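Local coordinates for protein RNA polymerase II subunit A C-terminal domain phosphatase SSU72 (PDB 4H3K) that dephosphorylates phosphoserine and phosphothreonine in the C-terminal domain of RNA polymerase II and takes part in pre-mRNA processing, polyadenylation and transcription termination, at residues B[33-38]-B[110-115]; B[116-121]-B[141-146]; B[125-130]-B[155-160]. The protein carries 1 engineered substitution. All coordinates share one frame; numbering follows the deposited sequence.

Contact 1. Residues B[33-38]-B[110-115]; sequences SSNQNR and RIKPRP. With PO4 (phosphate ion), chain F.
Pro-115 lies against Asn-35, and their CB atoms, 3.9 Å apart, mark the tight part of this contact. The pyrrolidine also reaches the backbone, with Pro-115 CB 3.7 Å from Ser-34 O. The side chains of Lys-112 and Asn-35 run toward each other from opposite directions. The lysine chain is extended beyond CG and carries NZ to the Asn-35 amide, where it also has Glu-116 as salt-bridge partner and Ser-55 as hydrogen-bond partner. The packing slackens at Gln-36, whose NE2 stays 4.2 Å from Pro-115 CG, and the 110-115 loop turns outward to solvent at Pro-113.

The 33-38 loop wraps a phosphate ion. Phosphate O1 takes nearly straight bonds from Gln-36 N (2.7 Å, 171°) and Asn-37 N, while Ser-33 N and Ser-34 N both reach phosphate O4. Arg-38 bends at chi3 (-69°), which turns its guanidinium edge to the ion, phosphorus in its plane: Arg-38 NE meets phosphate O3 at 2.6 Å and Arg-38 NH2 meets phosphate O4 at 2.8 Å. Backbone N-H groups and an arginine side chain giving two N-H groups, encircling an oxyanion, are the geometry of the CX5R phosphatase P-loop. Ser-32, whose OG also bonds the ion, occupies the position of the cysteine nucleophile in this motif and is probably the engineered residue. Arg-38 NH1 is held from behind by Glu-132 and the carbonyl of Ile-161.

The 33-38 loop links strand 27-32 to helix 38-48; Tyr-81 of helix 81-98 packs on Gln-36, Lys-112 and Pro-115, and Val-62 of strand 62-64 on Gln-36 and Pro-115.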
loop_
_atom_site.group_PDB
_atom_site.type_symbol
_atom_site.label_atom_id
_atom_site.label_comp_id
_atom_site.label_asym_id
_atom_site.label_seq_id
_atom_site.Cartn_x
_atom_site.Cartn_y
_atom_site.Cartn_z
ATOM N N SER B 33 0.766 -0.133 21.921
ATOM C CA SER B 33 1.530 1.080 22.258
ATOM C C SER B 33 2.967 0.797 22.661
ATOM O O SER B 33 3.916 1.390 22.112
ATOM C CB SER B 33 0.797 1.896 23.312
ATOM O OG SER B 33 1.475 3.123 23.422
ATOM N N SER B 34 3.133 -0.145 23.582
ATOM C CA SER B 34 4.444 -0.472 24.145
ATOM C C SER B 34 5.055 -1.764 23.588
ATOM O O SER B 34 6.180 -2.085 23.934
ATOM C CB SER B 34 4.330 -0.577 25.661
ATOM O OG SER B 34 3.925 0.677 26.200
ATOM N N ASN B 35 4.311 -2.488 22.735
ATOM C CA ASN B 35 4.693 -3.852 22.266
ATOM C C ASN B 35 5.074 -4.745 23.452
ATOM O O ASN B 35 6.134 -5.414 23.459
ATOM C CB ASN B 35 5.813 -3.779 21.230
ATOM C CG ASN B 35 5.982 -5.055 20.439
ATOM O OD1 ASN B 35 5.057 -5.912 20.306
ATOM N ND2 ASN B 35 7.152 -5.194 19.872
ATOM N N GLN B 36 4.198 -4.760 24.453
ATOM C CA GLN B 36 4.443 -5.564 25.665
ATOM C C GLN B 36 3.324 -6.567 25.929
ATOM O O GLN B 36 3.589 -7.698 26.330
ATOM C CB GLN B 36 4.536 -4.659 26.878
ATOM C CG GLN B 36 5.818 -3.840 26.947
ATOM C CD GLN B 36 7.031 -4.738 27.226
ATOM O OE1 GLN B 36 6.881 -5.900 27.574
ATOM N NE2 GLN B 36 8.224 -4.199 27.045
ATOM N N ASN B 37 2.079 -6.114 25.721
ATOM C CA ASN B 37 0.908 -6.823 26.210
ATOM C C ASN B 37 -0.074 -7.214 25.086
ATOM O O ASN B 37 -0.075 -8.348 24.665
ATOM C CB ASN B 37 0.235 -6.001 27.335
ATOM C CG ASN B 37 -1.037 -6.658 27.884
ATOM O OD1 ASN B 37 -1.988 -5.974 28.288
ATOM N ND2 ASN B 37 -1.049 -7.965 27.914
ATOM N N ARG B 38 -0.896 -6.280 24.605
ATOM C CA ARG B 38 -1.910 -6.625 23.599
ATOM C C ARG B 38 -1.327 -7.217 22.304
ATOM O O ARG B 38 -1.799 -8.247 21.799
ATOM C CB ARG B 38 -2.812 -5.419 23.349
ATOM C CG ARG B 38 -3.576 -5.035 24.619
ATOM C CD ARG B 38 -4.097 -3.613 24.532
ATOM N NE ARG B 38 -3.003 -2.627 24.566
ATOM C CZ ARG B 38 -3.161 -1.332 24.322
ATOM N NH1 ARG B 38 -4.365 -0.859 24.024
ATOM N NH2 ARG B 38 -2.115 -0.495 24.360
ATOM N N ARG B 110 10.715 -15.115 25.036
ATOM C CA ARG B 110 10.642 -16.349 24.261
ATOM C C ARG B 110 10.157 -16.120 22.848
ATOM O O ARG B 110 10.247 -17.021 22.026
ATOM C CB ARG B 110 9.726 -17.344 24.963
ATOM C CG ARG B 110 10.405 -17.949 26.181
ATOM C CD ARG B 110 9.443 -18.661 27.115
ATOM N NE ARG B 110 9.988 -18.711 28.482
ATOM C CZ ARG B 110 11.027 -19.462 28.866
ATOM N NH1 ARG B 110 11.664 -20.240 27.999
ATOM N NH2 ARG B 110 11.438 -19.435 30.128
ATOM N N ILE B 111 9.646 -14.920 22.555
ATOM C CA ILE B 111 9.235 -14.609 21.186
ATOM C C ILE B 111 10.335 -13.867 20.413
ATOM O O ILE B 111 10.626 -14.184 19.250
ATOM C CB ILE B 111 7.913 -13.805 21.151
ATOM C CG1 ILE B 111 6.742 -14.696 21.604
ATOM C CG2 ILE B 111 7.692 -13.218 19.733
ATOM C CD1 ILE B 111 5.440 -13.923 21.927
ATOM N N LYS B 112 10.925 -12.865 21.061
ATOM C CA LYS B 112 11.904 -12.010 20.422
ATOM C C LYS B 112 12.624 -11.218 21.502
ATOM O O LYS B 112 12.123 -11.104 22.613
ATOM C CB LYS B 112 11.219 -11.077 19.400
ATOM C CG LYS B 112 10.297 -10.045 20.024
ATOM C CD LYS B 112 9.499 -9.318 18.933
ATOM C CE LYS B 112 8.788 -8.104 19.490
ATOM N NZ LYS B 112 8.040 -7.341 18.404
ATOM N N PRO B 113 13.806 -10.675 21.190
ATOM C CA PRO B 113 14.591 -10.136 22.313
ATOM C C PRO B 113 14.152 -8.765 22.856
ATOM O O PRO B 113 14.363 -8.484 24.043
ATOM C CB PRO B 113 16.013 -10.084 21.755
ATOM C CG PRO B 113 15.850 -9.979 20.293
ATOM C CD PRO B 113 14.579 -10.707 19.934
ATOM N N ARG B 114 13.539 -7.921 22.025
ATOM C CA ARG B 114 13.097 -6.602 22.481
ATOM C C ARG B 114 11.847 -6.086 21.774
ATOM O O ARG B 114 11.529 -6.527 20.664
ATOM C CB ARG B 114 14.231 -5.560 22.379
ATOM C CG ARG B 114 14.726 -5.322 20.978
ATOM C CD ARG B 114 15.648 -4.111 20.876
ATOM N NE ARG B 114 15.706 -3.686 19.478
ATOM C CZ ARG B 114 14.858 -2.832 18.888
ATOM N NH1 ARG B 114 13.870 -2.237 19.563
ATOM N NH2 ARG B 114 15.014 -2.554 17.604
ATOM N N PRO B 115 11.112 -5.172 22.436
ATOM C CA PRO B 115 9.965 -4.555 21.766
ATOM C C PRO B 115 10.454 -3.780 20.539
ATOM O O PRO B 115 11.591 -3.317 20.530
ATOM C CB PRO B 115 9.402 -3.619 22.833
ATOM C CG PRO B 115 10.557 -3.298 23.721
ATOM C CD PRO B 115 11.319 -4.619 23.788
HETATM P P PO4 F . 0.753 -2.769 25.103
HETATM O O1 PO4 F . 1.791 -3.523 24.331
HETATM O O2 PO4 F . 1.141 -2.662 26.586
HETATM O O3 PO4 F . -0.595 -3.461 25.044
HETATM O O4 PO4 F . 0.538 -1.377 24.581
#

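Contact 2. Residues B[116-121]-B[141-146]; sequences ERFQNC and EDLNSR
Phe-118 and Asp-142 cross obliquely, ring and carboxylate planes 76° apart, with Asp-142 OD2 3.4 Å from Phe-118 CD2. Leu-143 crosses the same ring at about a right angle, and its CD2 comes within 4.0 Å of Phe-118 CZ. With CG anti to the backbone N (chi1 -175°), the phenyl ring extends from its short 3-10 turn to the helix. Gln-119 meets Asp-142 at a slant through its aliphatic part, CG to CG 3.7 Å.

Arg-146, extended from CG to NE, lays its guanidinium above Leu-143 CD2, a methyl 3.8 Å below the centre of that plane. This methyl thus touches both the guanidinium face and the phenyl ring. Arg-146 NH2 forms a salt bridge with Asp-142 OD2 at 2.6 Å, on the syn side of the carboxylate but tilted out of both group planes, which restrains the two groups without locking them flat. Across the contact the bonds are weak: Arg-146 NH2 reaches Phe-118 O and Cys-121 O, and Arg-146 NH1 lies 3.0 Å from Cys-121 O in a bond bent to 128°. Several bent bonds thus share the carbonyls of one turn, whose Phe-118 O also accepts Cys-121 N.

Together the pieces dock the C-terminal part of helix 133-145, the helix of a beta-alpha-beta unit, onto the 3-10 turn that precedes strand 127-130.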
loop_
_atom_site.group_PDB
_atom_site.type_symbol
_atom_site.label_atom_id
_atom_site.label_comp_id
_atom_site.label_asym_id
_atom_site.label_seq_id
_atom_site.Cartn_x
_atom_site.Cartn_y
_atom_site.Cartn_z
ATOM N N GLU B 116 9.623 -3.692 19.503
ATOM C CA GLU B 116 9.991 -3.021 18.264
ATOM C C GLU B 116 9.050 -1.846 17.964
ATOM O O GLU B 116 7.831 -1.985 18.103
ATOM C CB GLU B 116 9.983 -4.017 17.094
ATOM C CG GLU B 116 11.004 -5.174 17.280
ATOM C CD GLU B 116 10.783 -6.301 16.300
ATOM O OE1 GLU B 116 11.569 -6.404 15.356
ATOM O OE2 GLU B 116 9.826 -7.078 16.447
ATOM N N ARG B 117 9.636 -0.714 17.570
ATOM C CA ARG B 117 8.887 0.450 17.147
ATOM C C ARG B 117 8.412 0.280 15.708
ATOM O O ARG B 117 9.234 0.059 14.792
ATOM C CB ARG B 117 9.736 1.717 17.188
ATOM C CG ARG B 117 10.205 2.122 18.568
ATOM C CD ARG B 117 10.843 3.546 18.621
ATOM N NE ARG B 117 10.216 4.603 17.800
ATOM C CZ ARG B 117 9.037 5.188 18.029
ATOM N NH1 ARG B 117 8.278 4.808 19.039
ATOM N NH2 ARG B 117 8.620 6.164 17.233
ATOM N N PHE B 118 7.105 0.414 15.508
ATOM C CA PHE B 118 6.522 0.375 14.159
ATOM C C PHE B 118 7.181 1.380 13.192
ATOM O O PHE B 118 7.469 1.070 12.030
ATOM C CB PHE B 118 5.027 0.693 14.235
ATOM C CG PHE B 118 4.323 0.552 12.921
ATOM C CD1 PHE B 118 3.802 -0.681 12.527
ATOM C CD2 PHE B 118 4.158 1.651 12.088
ATOM C CE1 PHE B 118 3.145 -0.810 11.294
ATOM C CE2 PHE B 118 3.503 1.541 10.876
ATOM C CZ PHE B 118 3.000 0.301 10.467
ATOM N N GLN B 119 7.381 2.594 13.679
ATOM C CA GLN B 119 7.896 3.668 12.829
ATOM C C GLN B 119 9.316 3.371 12.328
ATOM O O GLN B 119 9.777 4.021 11.389
ATOM C CB GLN B 119 7.815 5.024 13.544
ATOM C CG GLN B 119 6.389 5.464 13.886
ATOM C CD GLN B 119 5.871 5.047 15.281
ATOM O OE1 GLN B 119 5.061 5.756 15.848
ATOM N NE2 GLN B 119 6.325 3.913 15.812
ATOM N N ASN B 120 9.987 2.381 12.926
ATOM C CA ASN B 120 11.363 2.005 12.515
ATOM C C ASN B 120 11.454 0.874 11.535
ATOM O O ASN B 120 12.517 0.653 10.958
ATOM C CB ASN B 120 12.239 1.608 13.706
ATOM C CG ASN B 120 12.486 2.744 14.648
ATOM O OD1 ASN B 120 12.474 3.922 14.257
ATOM N ND2 ASN B 120 12.697 2.407 15.916
ATOM N N CYS B 121 10.372 0.127 11.368
ATOM C CA CYS B 121 10.418 -1.038 10.487
ATOM C C CYS B 121 9.973 -0.705 9.071
ATOM O O CYS B 121 9.236 0.259 8.852
ATOM C CB CYS B 121 9.582 -2.192 11.043
ATOM S SG CYS B 121 9.911 -3.780 10.230
ATOM N N GLU B 141 -0.641 7.778 10.338
ATOM C CA GLU B 141 0.217 8.935 10.153
ATOM C C GLU B 141 1.569 8.516 9.583
ATOM O O GLU B 141 2.072 9.139 8.649
ATOM C CB GLU B 141 0.455 9.692 11.458
ATOM C CG GLU B 141 1.261 10.996 11.162
ATOM C CD GLU B 141 1.301 11.958 12.314
ATOM O OE1 GLU B 141 1.048 11.520 13.459
ATOM O OE2 GLU B 141 1.585 13.161 12.065
ATOM N N ASP B 142 2.167 7.480 10.173
ATOM C CA ASP B 142 3.453 6.991 9.713
ATOM C C ASP B 142 3.400 6.534 8.227
ATOM O O ASP B 142 4.140 7.039 7.394
ATOM C CB ASP B 142 3.908 5.832 10.600
ATOM C CG ASP B 142 5.314 5.410 10.310
ATOM O OD1 ASP B 142 6.129 6.286 9.986
ATOM O OD2 ASP B 142 5.625 4.214 10.387
ATOM N N LEU B 143 2.548 5.566 7.901
ATOM C CA LEU B 143 2.500 5.055 6.524
ATOM C C LEU B 143 2.114 6.120 5.493
ATOM O O LEU B 143 2.617 6.113 4.363
ATOM C CB LEU B 143 1.510 3.879 6.435
ATOM C CG LEU B 143 1.865 2.678 7.321
ATOM C CD1 LEU B 143 0.763 1.595 7.244
ATOM C CD2 LEU B 143 3.281 2.104 6.940
ATOM N N ASN B 144 1.231 7.040 5.876
ATOM C CA ASN B 144 0.820 8.107 4.958
ATOM C C ASN B 144 1.944 9.125 4.714
ATOM O O ASN B 144 1.903 9.856 3.732
ATOM C CB ASN B 144 -0.438 8.835 5.465
ATOM C CG ASN B 144 -0.979 9.858 4.443
ATOM O OD1 ASN B 144 -1.469 9.485 3.373
ATOM N ND2 ASN B 144 -0.890 11.147 4.778
ATOM N N SER B 145 2.928 9.180 5.598
ATOM C CA SER B 145 4.083 10.082 5.414
ATOM C C SER B 145 5.284 9.391 4.713
ATOM O O SER B 145 6.269 10.038 4.405
ATOM C CB SER B 145 4.507 10.655 6.762
ATOM O OG SER B 145 5.089 9.620 7.523
ATOM N N ARG B 146 5.191 8.083 4.444
ATOM C CA ARG B 146 6.212 7.395 3.625
ATOM C C ARG B 146 5.890 7.537 2.137
ATOM O O ARG B 146 4.735 7.430 1.748
ATOM C CB ARG B 146 6.291 5.902 3.992
ATOM C CG ARG B 146 6.623 5.639 5.467
ATOM C CD ARG B 146 6.701 4.142 5.774
ATOM N NE ARG B 146 6.779 3.887 7.214
ATOM C CZ ARG B 146 7.065 2.709 7.764
ATOM N NH1 ARG B 146 7.305 1.651 7.003
ATOM N NH2 ARG B 146 7.083 2.574 9.084
#

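Contact 3. Residues B[125-130]-B[155-160]; sequences FDLILT and HVVNVD
The parallel pair formed by strands 127-130 and 153-159 supplies both strands of a beta-alpha-beta unit, with helix 133-145 as the connection, in the middle of the mixed sheet. The short segments run 21° from parallel and their axes approach to 4.7 Å. Five backbone bonds form the ladder. Ile-128 N donates to His-155 O (2.8 Å), Val-157 N to Ile-128 O, Thr-130 N to Val-157 O, and Val-159 N to Thr-130 O. At the entry the bond from His-155 N to Asp-126 O is longer, 3.3 Å, with the donor 36° above the carbonyl plane; a water also donates to Asp-126 O there.

On one face Leu-127, Leu-129 and Val-157 pack together. Leu-129 and Val-157 lie side by side, CD2 to CB 3.9 Å, and Leu-127 CD1 reaches Val-157 CG2 at 3.9 Å. This face is covered by helix 188-203, Leu-196 resting on Val-157. The other face carries Ile-128, Val-156, Thr-130 and Asn-158, with Tyr-136 of helix 133-145 on the last two.

Thr-130 places OG1 between its backbone N and carbonyl carbon (chi1 63°), which brings it 3.4 Å from Asn-158 CB and beside the amide. Replacing Asn-158 by a leucine would probably leave the buried Thr-130 hydroxyl beside methyl groups, without the polar neighbour it has now.

The chemistry implies that the backbone ladder sets the register, while mostly apolar side chains pack on either face, with Thr-130 and Asn-158 as a buried polar pair near the C-terminal end of the strands.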
loop_
_atom_site.group_PDB
_atom_site.type_symbol
_atom_site.label_atom_id
_atom_site.label_comp_id
_atom_site.label_asym_id
_atom_site.label_seq_id
_atom_site.Cartn_x
_atom_site.Cartn_y
_atom_site.Cartn_z
ATOM N N PHE B 125 3.184 -5.882 4.872
ATOM C CA PHE B 125 2.094 -6.733 5.345
ATOM C C PHE B 125 0.870 -6.656 4.427
ATOM O O PHE B 125 0.720 -5.729 3.621
ATOM C CB PHE B 125 1.724 -6.312 6.773
ATOM C CG PHE B 125 2.893 -6.339 7.693
ATOM C CD1 PHE B 125 3.347 -7.552 8.208
ATOM C CD2 PHE B 125 3.604 -5.188 7.959
ATOM C CE1 PHE B 125 4.449 -7.598 9.038
ATOM C CE2 PHE B 125 4.747 -5.231 8.777
ATOM C CZ PHE B 125 5.157 -6.440 9.315
ATOM N N ASP B 126 0.020 -7.653 4.554
ATOM C CA ASP B 126 -1.294 -7.648 3.933
ATOM C C ASP B 126 -2.257 -6.904 4.838
ATOM O O ASP B 126 -3.168 -6.215 4.366
ATOM C CB ASP B 126 -1.796 -9.092 3.777
ATOM C CG ASP B 126 -0.896 -9.928 2.846
ATOM O OD1 ASP B 126 -0.537 -9.432 1.773
ATOM O OD2 ASP B 126 -0.588 -11.079 3.183
ATOM N N LEU B 127 -2.071 -7.083 6.149
ATOM C CA LEU B 127 -3.059 -6.634 7.133
ATOM C C LEU B 127 -2.358 -6.185 8.386
ATOM O O LEU B 127 -1.498 -6.900 8.902
ATOM C CB LEU B 127 -4.045 -7.758 7.463
ATOM C CG LEU B 127 -5.026 -7.495 8.612
ATOM C CD1 LEU B 127 -5.962 -6.315 8.234
ATOM C CD2 LEU B 127 -5.827 -8.756 8.951
ATOM N N ILE B 128 -2.687 -4.972 8.837
ATOM C CA ILE B 128 -2.120 -4.444 10.075
ATOM C C ILE B 128 -3.278 -4.256 11.033
ATOM O O ILE B 128 -4.218 -3.545 10.720
ATOM C CB ILE B 128 -1.353 -3.103 9.865
ATOM C CG1 ILE B 128 -0.192 -3.279 8.840
ATOM C CG2 ILE B 128 -0.896 -2.544 11.230
ATOM C CD1 ILE B 128 0.483 -1.909 8.339
ATOM N N LEU B 129 -3.198 -4.885 12.200
ATOM C CA LEU B 129 -4.224 -4.756 13.216
ATOM C C LEU B 129 -3.685 -3.935 14.363
ATOM O O LEU B 129 -2.609 -4.246 14.893
ATOM C CB LEU B 129 -4.608 -6.127 13.725
ATOM C CG LEU B 129 -5.296 -6.938 12.615
ATOM C CD1 LEU B 129 -5.007 -8.367 12.767
ATOM C CD2 LEU B 129 -6.779 -6.710 12.714
ATOM N N THR B 130 -4.436 -2.914 14.771
ATOM C CA THR B 130 -4.021 -2.072 15.884
ATOM C C THR B 130 -4.960 -2.309 17.048
ATOM O O THR B 130 -6.111 -2.708 16.850
ATOM C CB THR B 130 -3.965 -0.567 15.484
ATOM O OG1 THR B 130 -5.275 -0.111 15.120
ATOM C CG2 THR B 130 -3.036 -0.380 14.263
ATOM N N HIS B 155 -4.133 -3.060 4.282
ATOM C CA HIS B 155 -5.338 -2.840 5.075
ATOM C C HIS B 155 -4.983 -2.690 6.538
ATOM O O HIS B 155 -4.203 -3.493 7.078
ATOM C CB HIS B 155 -6.324 -4.000 4.825
ATOM C CG HIS B 155 -7.040 -3.852 3.525
ATOM N ND1 HIS B 155 -6.421 -4.060 2.312
ATOM C CD2 HIS B 155 -8.269 -3.351 3.236
ATOM C CE1 HIS B 155 -7.265 -3.776 1.334
ATOM N NE2 HIS B 155 -8.402 -3.367 1.875
ATOM N N VAL B 156 -5.515 -1.635 7.159
ATOM C CA VAL B 156 -5.253 -1.354 8.551
ATOM C C VAL B 156 -6.615 -1.373 9.282
ATOM O O VAL B 156 -7.554 -0.658 8.900
ATOM C CB VAL B 156 -4.578 0.037 8.737
ATOM C CG1 VAL B 156 -4.287 0.275 10.220
ATOM C CG2 VAL B 156 -3.281 0.173 7.878
ATOM N N VAL B 157 -6.715 -2.215 10.305
ATOM C CA VAL B 157 -7.965 -2.393 11.038
ATOM C C VAL B 157 -7.677 -2.170 12.509
ATOM O O VAL B 157 -6.691 -2.701 13.053
ATOM C CB VAL B 157 -8.577 -3.786 10.811
ATOM C CG1 VAL B 157 -9.808 -4.017 11.703
ATOM C CG2 VAL B 157 -8.923 -3.989 9.283
ATOM N N ASN B 158 -8.550 -1.403 13.156
ATOM C CA ASN B 158 -8.462 -1.210 14.605
ATOM C C ASN B 158 -9.498 -1.994 15.369
ATOM O O ASN B 158 -10.649 -2.063 14.928
ATOM C CB ASN B 158 -8.642 0.269 14.964
ATOM C CG ASN B 158 -8.373 0.541 16.421
ATOM O OD1 ASN B 158 -7.240 0.374 16.904
ATOM N ND2 ASN B 158 -9.419 0.933 17.147
ATOM N N VAL B 159 -9.098 -2.544 16.524
ATOM C CA VAL B 159 -10.058 -2.959 17.570
ATOM C C VAL B 159 -9.592 -2.360 18.885
ATOM O O VAL B 159 -8.465 -2.595 19.265
ATOM C CB VAL B 159 -10.024 -4.460 17.951
ATOM C CG1 VAL B 159 -11.391 -4.886 18.596
ATOM C CG2 VAL B 159 -9.546 -5.347 16.881
ATOM N N ASP B 160 -10.452 -1.625 19.589
ATOM C CA ASP B 160 -10.095 -1.126 20.905
ATOM C C ASP B 160 -9.978 -2.260 21.924
ATOM O O ASP B 160 -10.959 -2.902 22.278
ATOM C CB ASP B 160 -11.053 -0.045 21.403
ATOM C CG ASP B 160 -10.727 1.346 20.844
ATOM O OD1 ASP B 160 -9.753 1.524 20.089
ATOM O OD2 ASP B 160 -11.479 2.277 21.167
HETATM O O HOH W 1 -3.475 -5.808 1.651
#

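In the fold
Contacts 1 and 3 are buried, on opposite sides of the chain's centre, whereas contact 2 is only partly buried and lies farther out. Contact 3 is sheet core, built from regular backbone bonds and hydrocarbon. Contact 1 joins two loops, one of which also binds the phosphate; contact 2 ties the C-terminal part of helix 133-145 to a 3-10 turn through Arg-146, by weak bonds to carbonyls, with a salt bridge to Asp-142 inside segment 141-146. Contacts 2 and 3 share one beta-alpha-beta unit: Ile-128 CD1 packs 3.7 Å from Leu-143 CD1 and 4.0 Å from Phe-118 CZ. Contacts 1 and 2 are consecutive along the chain, as segment 110-115 runs directly into 116-121.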